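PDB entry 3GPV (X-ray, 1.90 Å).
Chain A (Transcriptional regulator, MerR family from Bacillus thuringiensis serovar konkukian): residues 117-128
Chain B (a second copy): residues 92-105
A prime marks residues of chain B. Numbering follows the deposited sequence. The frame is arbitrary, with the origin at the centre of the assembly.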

ATOM      1  N   ASN A 117      -9.146  -7.193  -6.640  1.00 28.59           N
ATOM      2  CA  ASN A 117      -9.878  -6.017  -6.226  1.00 30.63           C
ATOM      3  C   ASN A 117     -10.339  -5.217  -7.426  1.00 30.10           C
ATOM      4  O   ASN A 117     -11.423  -4.647  -7.404  1.00 28.02           O
ATOM      5  CB  ASN A 117      -9.017  -5.153  -5.305  1.00 32.18           C
ATOM      6  CG  ASN A 117      -8.746  -5.831  -3.967  1.00 35.72           C
ATOM      7  OD1 ASN A 117      -9.608  -6.519  -3.425  1.00 32.56           O
ATOM      8  ND2 ASN A 117      -7.548  -5.629  -3.428  1.00 36.72           N
ATOM      9  N   LEU A 118      -9.518  -5.174  -8.474  1.00 28.00           N
ATOM     10  CA  LEU A 118      -9.889  -4.439  -9.678  1.00 28.13           C
ATOM     11  C   LEU A 118     -11.165  -5.054 -10.256  1.00 31.13           C
ATOM     12  O   LEU A 118     -12.060  -4.339 -10.694  1.00 27.83           O
ATOM     13  CB  LEU A 118      -8.771  -4.501 -10.718  1.00 29.47           C
ATOM     14  CG  LEU A 118      -9.094  -3.867 -12.083  1.00 28.26           C
ATOM     15  CD1 LEU A 118      -9.417  -2.400 -11.898  1.00 24.75           C
ATOM     16  CD2 LEU A 118      -7.915  -4.042 -13.029  1.00 28.37           C
ATOM     17  N   LYS A 119     -11.243  -6.383 -10.240  1.00 32.01           N
ATOM     18  CA  LYS A 119     -12.413  -7.080 -10.762  1.00 36.49           C
ATOM     19  C   LYS A 119     -13.675  -6.726  -9.992  1.00 35.67           C
ATOM     20  O   LYS A 119     -14.725  -6.537 -10.590  1.00 34.99           O
ATOM     21  CB  LYS A 119     -12.200  -8.595 -10.733  1.00 39.92           C
ATOM     22  CG  LYS A 119     -13.131  -9.355 -11.671  1.00 45.72           C
ATOM     23  CD  LYS A 119     -12.668 -10.793 -11.882  1.00 50.77           C
ATOM     24  CE  LYS A 119     -13.494 -11.521 -12.938  1.00 54.01           C
ATOM     25  NZ  LYS A 119     -12.975 -12.908 -13.192  1.00 57.20           N
ATOM     26  N   LYS A 120     -13.572  -6.639  -8.670  1.00 36.35           N
ATOM     27  CA  LYS A 120     -14.721  -6.287  -7.837  1.00 37.92           C
ATOM     28  C   LYS A 120     -15.187  -4.877  -8.202  1.00 37.54           C
ATOM     29  O   LYS A 120     -16.386  -4.623  -8.368  1.00 34.34           O
ATOM     30  CB  LYS A 120     -14.344  -6.339  -6.353  1.00 40.34           C
ATOM     31  CG  LYS A 120     -14.056  -7.734  -5.826  1.00 43.31           C
ATOM     32  CD  LYS A 120     -13.612  -7.691  -4.369  1.00 47.10           C
ATOM     33  CE  LYS A 120     -13.271  -9.085  -3.860  1.00 49.21           C
ATOM     34  NZ  LYS A 120     -12.702  -9.046  -2.482  1.00 51.32           N
ATOM     35  N   ILE A 121     -14.226  -3.967  -8.332  1.00 35.30           N
ATOM     36  CA  ILE A 121     -14.525  -2.592  -8.683  1.00 35.67           C
ATOM     37  C   ILE A 121     -15.219  -2.529 -10.029  1.00 36.48           C
ATOM     38  O   ILE A 121     -16.221  -1.839 -10.189  1.00 35.58           O
ATOM     39  CB  ILE A 121     -13.243  -1.736  -8.768  1.00 36.70           C
ATOM     40  CG1 ILE A 121     -12.570  -1.641  -7.391  1.00 33.85           C
ATOM     41  CG2 ILE A 121     -13.579  -0.347  -9.307  1.00 32.34           C
ATOM     42  CD1 ILE A 121     -13.409  -0.963  -6.321  1.00 42.58           C
ATOM     43  N   GLN A 122     -14.677  -3.245 -11.004  1.00 36.75           N
ATOM     44  CA  GLN A 122     -15.243  -3.229 -12.335  1.00 38.67           C
ATOM     45  C   GLN A 122     -16.630  -3.853 -12.374  1.00 41.64           C
ATOM     46  O   GLN A 122     -17.495  -3.395 -13.119  1.00 40.76           O
ATOM     47  CB  GLN A 122     -14.304  -3.927 -13.309  1.00 37.55           C
ATOM     48  CG  GLN A 122     -12.945  -3.249 -13.401  1.00 35.94           C
ATOM     49  CD  GLN A 122     -12.076  -3.849 -14.463  1.00 36.06           C
ATOM     50  OE1 GLN A 122     -12.037  -5.061 -14.618  1.00 37.91           O
ATOM     51  NE2 GLN A 122     -11.355  -3.007 -15.197  1.00 32.81           N
ATOM     52  N   GLN A 123     -16.850  -4.894 -11.578  1.00 42.06           N
ATOM     53  CA  GLN A 123     -18.162  -5.521 -11.549  1.00 44.86           C
ATOM     54  C   GLN A 123     -19.164  -4.514 -10.977  1.00 44.52           C
ATOM     55  O   GLN A 123     -20.290  -4.395 -11.457  1.00 44.56           O
ATOM     56  CB  GLN A 123     -18.127  -6.799 -10.700  1.00 46.73           C
ATOM     57  CG  GLN A 123     -17.255  -7.896 -11.298  1.00 50.48           C
ATOM     58  CD  GLN A 123     -17.320  -9.201 -10.526  1.00 53.38           C
ATOM     59  OE1 GLN A 123     -17.222  -9.215  -9.301  1.00 55.73           O
ATOM     60  NE2 GLN A 123     -17.472 -10.311 -11.246  1.00 54.99           N
ATOM     61  N   LYS A 124     -18.741  -3.778  -9.956  1.00 44.26           N
ATOM     62  CA  LYS A 124     -19.604  -2.780  -9.342  1.00 44.49           C
ATOM     63  C   LYS A 124     -19.966  -1.733 -10.390  1.00 44.23           C
ATOM     64  O   LYS A 124     -21.088  -1.234 -10.416  1.00 44.03           O
ATOM     65  CB  LYS A 124     -18.895  -2.122  -8.156  1.00 44.52           C
ATOM     66  CG  LYS A 124     -19.758  -1.127  -7.376  1.00 46.06           C
ATOM     67  CD  LYS A 124     -20.925  -1.789  -6.643  1.00 46.89           C
ATOM     68  CE  LYS A 124     -20.439  -2.742  -5.565  1.00 50.01           C
ATOM     69  NZ  LYS A 124     -21.534  -3.376  -4.774  1.00 50.80           N
ATOM     70  N   ILE A 125     -19.010  -1.405 -11.252  1.00 43.21           N
ATOM     71  CA  ILE A 125     -19.232  -0.435 -12.319  1.00 42.76           C
ATOM     72  C   ILE A 125     -20.275  -0.965 -13.304  1.00 44.68           C
ATOM     73  O   ILE A 125     -21.110  -0.216 -13.805  1.00 41.93           O
ATOM     74  CB  ILE A 125     -17.928  -0.153 -13.085  1.00 41.69           C
ATOM     75  CG1 ILE A 125     -16.968   0.618 -12.178  1.00 38.58           C
ATOM     76  CG2 ILE A 125     -18.226   0.612 -14.371  1.00 39.52           C
ATOM     77  CD1 ILE A 125     -15.578   0.729 -12.723  1.00 38.52           C
ATOM     78  N   ALA A 126     -20.209  -2.259 -13.589  1.00 46.18           N
ATOM     79  CA  ALA A 126     -21.165  -2.876 -14.495  1.00 49.72           C
ATOM     80  C   ALA A 126     -22.548  -2.796 -13.852  1.00 51.66           C
ATOM     81  O   ALA A 126     -23.529  -2.411 -14.494  1.00 51.33           O
ATOM     82  CB  ALA A 126     -20.784  -4.331 -14.747  1.00 49.20           C
ATOM     83  N   LYS A 127     -22.606  -3.148 -12.570  1.00 54.19           N
ATOM     84  CA  LYS A 127     -23.852  -3.132 -11.816  1.00 56.41           C
ATOM     85  C   LYS A 127     -24.530  -1.770 -11.902  1.00 57.34           C
ATOM     86  O   LYS A 127     -25.744  -1.684 -12.092  1.00 58.05           O
ATOM     87  CB  LYS A 127     -23.588  -3.487 -10.354  1.00 58.05           C
ATOM     88  CG  LYS A 127     -24.851  -3.724  -9.537  1.00 60.37           C
ATOM     89  CD  LYS A 127     -24.518  -4.231  -8.150  1.00 62.39           C
ATOM     90  CE  LYS A 127     -25.770  -4.519  -7.351  1.00 64.96           C
ATOM     91  NZ  LYS A 127     -25.438  -5.095  -6.019  1.00 67.05           N
ATOM     92  N   TYR A 128     -23.747  -0.706 -11.764  1.00 56.77           N
ATOM     93  CA  TYR A 128     -24.296   0.639 -11.840  1.00 56.24           C
ATOM     94  C   TYR A 128     -24.774   0.954 -13.255  1.00 56.46           C
ATOM     95  O   TYR A 128     -25.953   1.339 -13.399  1.00 56.79           O
ATOM     96  CB  TYR A 128     -23.256   1.677 -11.409  1.00 55.94           C
ATOM     97  CG  TYR A 128     -22.861   1.616  -9.948  1.00 55.24           C
ATOM     98  CD1 TYR A 128     -23.760   1.186  -8.974  1.00 55.27           C
ATOM     99  CD2 TYR A 128     -21.600   2.041  -9.531  1.00 55.15           C
ATOM    100  CE1 TYR A 128     -23.413   1.185  -7.623  1.00 55.55           C
ATOM    101  CE2 TYR A 128     -21.248   2.044  -8.188  1.00 54.92           C
ATOM    102  CZ  TYR A 128     -22.157   1.618  -7.241  1.00 54.68           C
ATOM    103  OH  TYR A 128     -21.815   1.636  -5.912  1.00 54.12           O
TER
ATOM    104  N   THR B  92     -27.948   8.829  -5.726  1.00 56.05           N
ATOM    105  CA  THR B  92     -26.517   9.103  -5.786  1.00 54.21           C
ATOM    106  C   THR B  92     -25.811   8.124  -6.725  1.00 52.35           C
ATOM    107  O   THR B  92     -24.585   8.025  -6.723  1.00 51.73           O
ATOM    108  CB  THR B  92     -25.871   8.977  -4.401  1.00 54.66           C
ATOM    109  OG1 THR B  92     -25.999   7.626  -3.944  1.00 54.44           O
ATOM    110  CG2 THR B  92     -26.546   9.908  -3.410  1.00 55.21           C
ATOM    111  N   ILE B  93     -26.593   7.410  -7.526  1.00 50.61           N
ATOM    112  CA  ILE B  93     -26.054   6.428  -8.457  1.00 49.85           C
ATOM    113  C   ILE B  93     -24.943   6.987  -9.344  1.00 49.92           C
ATOM    114  O   ILE B  93     -23.945   6.313  -9.583  1.00 49.39           O
ATOM    115  CB  ILE B  93     -27.165   5.852  -9.350  1.00 50.09           C
ATOM    116  CG1 ILE B  93     -26.602   4.748 -10.250  1.00 50.56           C
ATOM    117  CG2 ILE B  93     -27.774   6.952 -10.193  1.00 50.09           C
ATOM    118  CD1 ILE B  93     -26.251   3.470  -9.520  1.00 49.96           C
ATOM    119  N   LEU B  94     -25.110   8.215  -9.831  1.00 48.38           N
ATOM    120  CA  LEU B  94     -24.097   8.823 -10.685  1.00 48.02           C
ATOM    121  C   LEU B  94     -22.843   9.156  -9.885  1.00 46.75           C
ATOM    122  O   LEU B  94     -21.728   9.030 -10.389  1.00 46.12           O
ATOM    123  CB  LEU B  94     -24.643  10.093 -11.349  1.00 49.04           C
ATOM    124  CG  LEU B  94     -25.882   9.942 -12.235  1.00 49.65           C
ATOM    125  CD1 LEU B  94     -26.162  11.273 -12.902  1.00 51.02           C
ATOM    126  CD2 LEU B  94     -25.676   8.857 -13.281  1.00 50.62           C
ATOM    127  N   HIS B  95     -23.028   9.585  -8.639  1.00 46.12           N
ATOM    128  CA  HIS B  95     -21.900   9.929  -7.778  1.00 46.67           C
ATOM    129  C   HIS B  95     -21.069   8.672  -7.549  1.00 45.09           C
ATOM    130  O   HIS B  95     -19.861   8.649  -7.780  1.00 42.93           O
ATOM    131  CB  HIS B  95     -22.379  10.433  -6.412  1.00 50.14           C
ATOM    132  CG  HIS B  95     -23.472  11.455  -6.479  1.00 54.16           C
ATOM    133  ND1 HIS B  95     -24.618  11.272  -7.222  1.00 54.26           N
ATOM    134  CD2 HIS B  95     -23.623  12.638  -5.838  1.00 55.20           C
ATOM    135  CE1 HIS B  95     -25.428  12.298  -7.035  1.00 57.60           C
ATOM    136  NE2 HIS B  95     -24.849  13.140  -6.199  1.00 57.59           N
ATOM    137  N   ARG B  96     -21.739   7.628  -7.078  1.00 43.87           N
ATOM    138  CA  ARG B  96     -21.085   6.362  -6.799  1.00 43.48           C
ATOM    139  C   ARG B  96     -20.437   5.769  -8.037  1.00 42.69           C
ATOM    140  O   ARG B  96     -19.332   5.245  -7.962  1.00 41.26           O
ATOM    141  CB  ARG B  96     -22.089   5.379  -6.198  1.00 43.09           C
ATOM    142  CG  ARG B  96     -22.422   5.675  -4.743  1.00 43.33           C
ATOM    143  CD  ARG B  96     -23.472   4.715  -4.210  1.00 43.33           C
ATOM    144  NE  ARG B  96     -24.808   5.082  -4.663  1.00 42.43           N
ATOM    145  CZ  ARG B  96     -25.711   4.216  -5.105  1.00 42.62           C
ATOM    146  NH1 ARG B  96     -25.418   2.921  -5.161  1.00 44.15           N
ATOM    147  NH2 ARG B  96     -26.908   4.641  -5.486  1.00 41.19           N
ATOM    148  N   LEU B  97     -21.122   5.853  -9.173  1.00 42.77           N
ATOM    149  CA  LEU B  97     -20.586   5.327 -10.421  1.00 44.12           C
ATOM    150  C   LEU B  97     -19.293   6.061 -10.734  1.00 43.87           C
ATOM    151  O   LEU B  97     -18.293   5.455 -11.130  1.00 42.35           O
ATOM    152  CB  LEU B  97     -21.582   5.520 -11.570  1.00 45.35           C
ATOM    153  CG  LEU B  97     -21.069   5.193 -12.980  1.00 46.78           C
ATOM    154  CD1 LEU B  97     -20.644   3.742 -13.062  1.00 48.14           C
ATOM    155  CD2 LEU B  97     -22.158   5.476 -14.006  1.00 47.02           C
ATOM    156  N   LYS B  98     -19.315   7.372 -10.542  1.00 42.69           N
ATOM    157  CA  LYS B  98     -18.137   8.177 -10.792  1.00 42.87           C
ATOM    158  C   LYS B  98     -16.972   7.776  -9.877  1.00 42.56           C
ATOM    159  O   LYS B  98     -15.848   7.603 -10.349  1.00 42.07           O
ATOM    160  CB  LYS B  98     -18.476   9.663 -10.621  1.00 44.09           C
ATOM    161  CG  LYS B  98     -17.287  10.625 -10.730  1.00 46.56           C
ATOM    162  CD  LYS B  98     -16.395  10.347 -11.946  1.00 48.59           C
ATOM    163  CE  LYS B  98     -17.155  10.425 -13.257  1.00 49.11           C
ATOM    164  NZ  LYS B  98     -16.248  10.251 -14.418  1.00 50.17           N
ATOM    165  N   LEU B  99     -17.250   7.628  -8.580  1.00 39.73           N
ATOM    166  CA  LEU B  99     -16.229   7.261  -7.599  1.00 37.11           C
ATOM    167  C   LEU B  99     -15.536   5.950  -7.959  1.00 33.04           C
ATOM    168  O   LEU B  99     -14.324   5.832  -7.869  1.00 33.90           O
ATOM    169  CB  LEU B  99     -16.844   7.131  -6.200  1.00 39.29           C
ATOM    170  CG  LEU B  99     -16.009   7.670  -5.030  1.00 40.18           C
ATOM    171  CD1 LEU B  99     -16.531   7.101  -3.730  1.00 40.33           C
ATOM    172  CD2 LEU B  99     -14.541   7.306  -5.209  1.00 42.80           C
HETATM  173  N   MSE B 100     -16.325   4.970  -8.378  1.00 29.76           N
HETATM  174  CA  MSE B 100     -15.776   3.675  -8.751  1.00 29.85           C
HETATM  175  C   MSE B 100     -14.910   3.800  -9.987  1.00 30.39           C
HETATM  176  O   MSE B 100     -13.838   3.208 -10.047  1.00 26.96           O
HETATM  177  CB  MSE B 100     -16.891   2.645  -9.001  1.00 24.48           C
HETATM  178  CG  MSE B 100     -17.565   2.172  -7.745  1.00 27.39           C
HETATM  179 SE   MSE B 100     -16.336   1.234  -6.538  1.00 28.66          SE
HETATM  180  CE  MSE B 100     -16.147   2.652  -5.254  1.00 26.87           C
ATOM    181  N   LYS B 101     -15.376   4.578 -10.962  1.00 31.75           N
ATOM    182  CA  LYS B 101     -14.627   4.744 -12.194  1.00 34.67           C
ATOM    183  C   LYS B 101     -13.280   5.377 -11.897  1.00 34.48           C
ATOM    184  O   LYS B 101     -12.274   4.986 -12.471  1.00 34.12           O
ATOM    185  CB  LYS B 101     -15.430   5.564 -13.214  1.00 39.17           C
ATOM    186  CG  LYS B 101     -16.610   4.781 -13.795  1.00 44.82           C
ATOM    187  CD  LYS B 101     -17.368   5.565 -14.856  1.00 49.32           C
ATOM    188  CE  LYS B 101     -16.526   5.771 -16.101  1.00 53.42           C
ATOM    189  NZ  LYS B 101     -17.247   6.548 -17.153  1.00 57.31           N
ATOM    190  N   GLN B 102     -13.241   6.333 -10.982  1.00 33.00           N
ATOM    191  CA  GLN B 102     -11.965   6.949 -10.650  1.00 34.19           C
ATOM    192  C   GLN B 102     -11.070   5.924  -9.945  1.00 33.12           C
ATOM    193  O   GLN B 102      -9.868   5.827 -10.216  1.00 30.54           O
ATOM    194  CB  GLN B 102     -12.172   8.173  -9.757  1.00 35.69           C
ATOM    195  CG  GLN B 102     -13.055   9.238 -10.392  1.00 41.19           C
ATOM    196  CD  GLN B 102     -13.220  10.466  -9.516  1.00 43.12           C
ATOM    197  OE1 GLN B 102     -13.558  10.358  -8.340  1.00 44.72           O
ATOM    198  NE2 GLN B 102     -12.988  11.646 -10.091  1.00 42.58           N
ATOM    199  N   GLN B 103     -11.657   5.153  -9.042  1.00 29.44           N
ATOM    200  CA  GLN B 103     -10.874   4.149  -8.326  1.00 30.73           C
ATOM    201  C   GLN B 103     -10.309   3.123  -9.301  1.00 29.63           C
ATOM    202  O   GLN B 103      -9.165   2.693  -9.170  1.00 29.30           O
ATOM    203  CB  GLN B 103     -11.727   3.455  -7.263  1.00 30.09           C
ATOM    204  CG  GLN B 103     -10.931   2.533  -6.344  1.00 30.35           C
ATOM    205  CD  GLN B 103      -9.804   3.243  -5.607  1.00 30.98           C
ATOM    206  OE1 GLN B 103      -9.697   4.462  -5.628  1.00 32.27           O
ATOM    207  NE2 GLN B 103      -8.964   2.472  -4.941  1.00 31.41           N
ATOM    208  N   GLU B 104     -11.112   2.720 -10.278  1.00 28.69           N
ATOM    209  CA  GLU B 104     -10.648   1.762 -11.270  1.00 29.18           C
ATOM    210  C   GLU B 104      -9.398   2.358 -11.920  1.00 29.36           C
ATOM    211  O   GLU B 104      -8.362   1.706 -12.023  1.00 24.93           O
ATOM    212  CB  GLU B 104     -11.737   1.519 -12.316  1.00 31.86           C
ATOM    213  CG  GLU B 104     -11.232   0.884 -13.602  1.00 33.11           C
ATOM    214  CD  GLU B 104     -12.295   0.808 -14.669  1.00 37.75           C
ATOM    215  OE1 GLU B 104     -13.114   1.758 -14.758  1.00 35.11           O
ATOM    216  OE2 GLU B 104     -12.296  -0.195 -15.423  1.00 36.13           O
ATOM    217  N   ALA B 105      -9.499   3.612 -12.346  1.00 27.68           N
ATOM    218  CA  ALA B 105      -8.363   4.275 -12.973  1.00 29.06           C
ATOM    219  C   ALA B 105      -7.166   4.225 -11.999  1.00 28.43           C
ATOM    220  O   ALA B 105      -6.045   3.887 -12.386  1.00 26.39           O
ATOM    221  CB  ALA B 105      -8.741   5.734 -13.335  1.00 27.26           C
TER
HETATM  222  O   HOH W   1     -23.255   1.308  -3.526  1.00 45.98           O

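Two helices, one from each copy of this MerR-family regulator, run nearly antiparallel, at 150° between their N-to-C directions, with axes 9.3 Å apart at closest approach. Ile121 therefore lies beside Glu104′ at one end and Tyr128 beside Leu97′ at the other. Backbone hydrogen bonds run along each helix, leaving side chains to join the two.

Met100′, a selenomethionine, points toward the partner helix. Its chi1 and chi2 are both m, and SE comes 3.7 Å from CD1 of Ile121. Ile121 also takes m, m; its branched side chain places CG2 3.6 Å from the Met100′ backbone O as well. An unbranched, flexible chain suits this site, because Met100′ also meets Ile125, Lys124 and Tyr128.

Ile125 leaves its helix sideways, but chi1 m and chi2 t carry CD1 inward, so that it sits as a knob among Leu97′, Met100′, Lys101′ and Glu104′. Glu104′ fits reciprocally among Leu118, Ile121, Gln122 and Ile125. Its t, t chain is extended: the methylenes lie against aliphatic neighbours, with CB 4.0 Å from Ile121 CG2, while the carboxylate reaches Gln122. There NE2 of Gln122 donates to OE2 of Glu104′ at 3.0 Å, the amide offering a neutral donor to a charged acceptor. Chi2 t extends Gln122 far enough to meet it.

Tyr128, with chi1 m, points toward the other helix and has the largest covered area. Its ring edge meets Met100′, CE2 lying 3.7 Å from CG, while its CD1 is 3.4 Å from Ile93′ CD1. The ring offers carbon to these apolar groups, and its hydroxyl reaches a water 2.8 Å from OH. That water accepts from Arg96′ NH1 at 3.2 Å, bridging the chains. Arg96′ is also held within its own stretch: NE donates to Thr92′ OG1 at 2.9 Å.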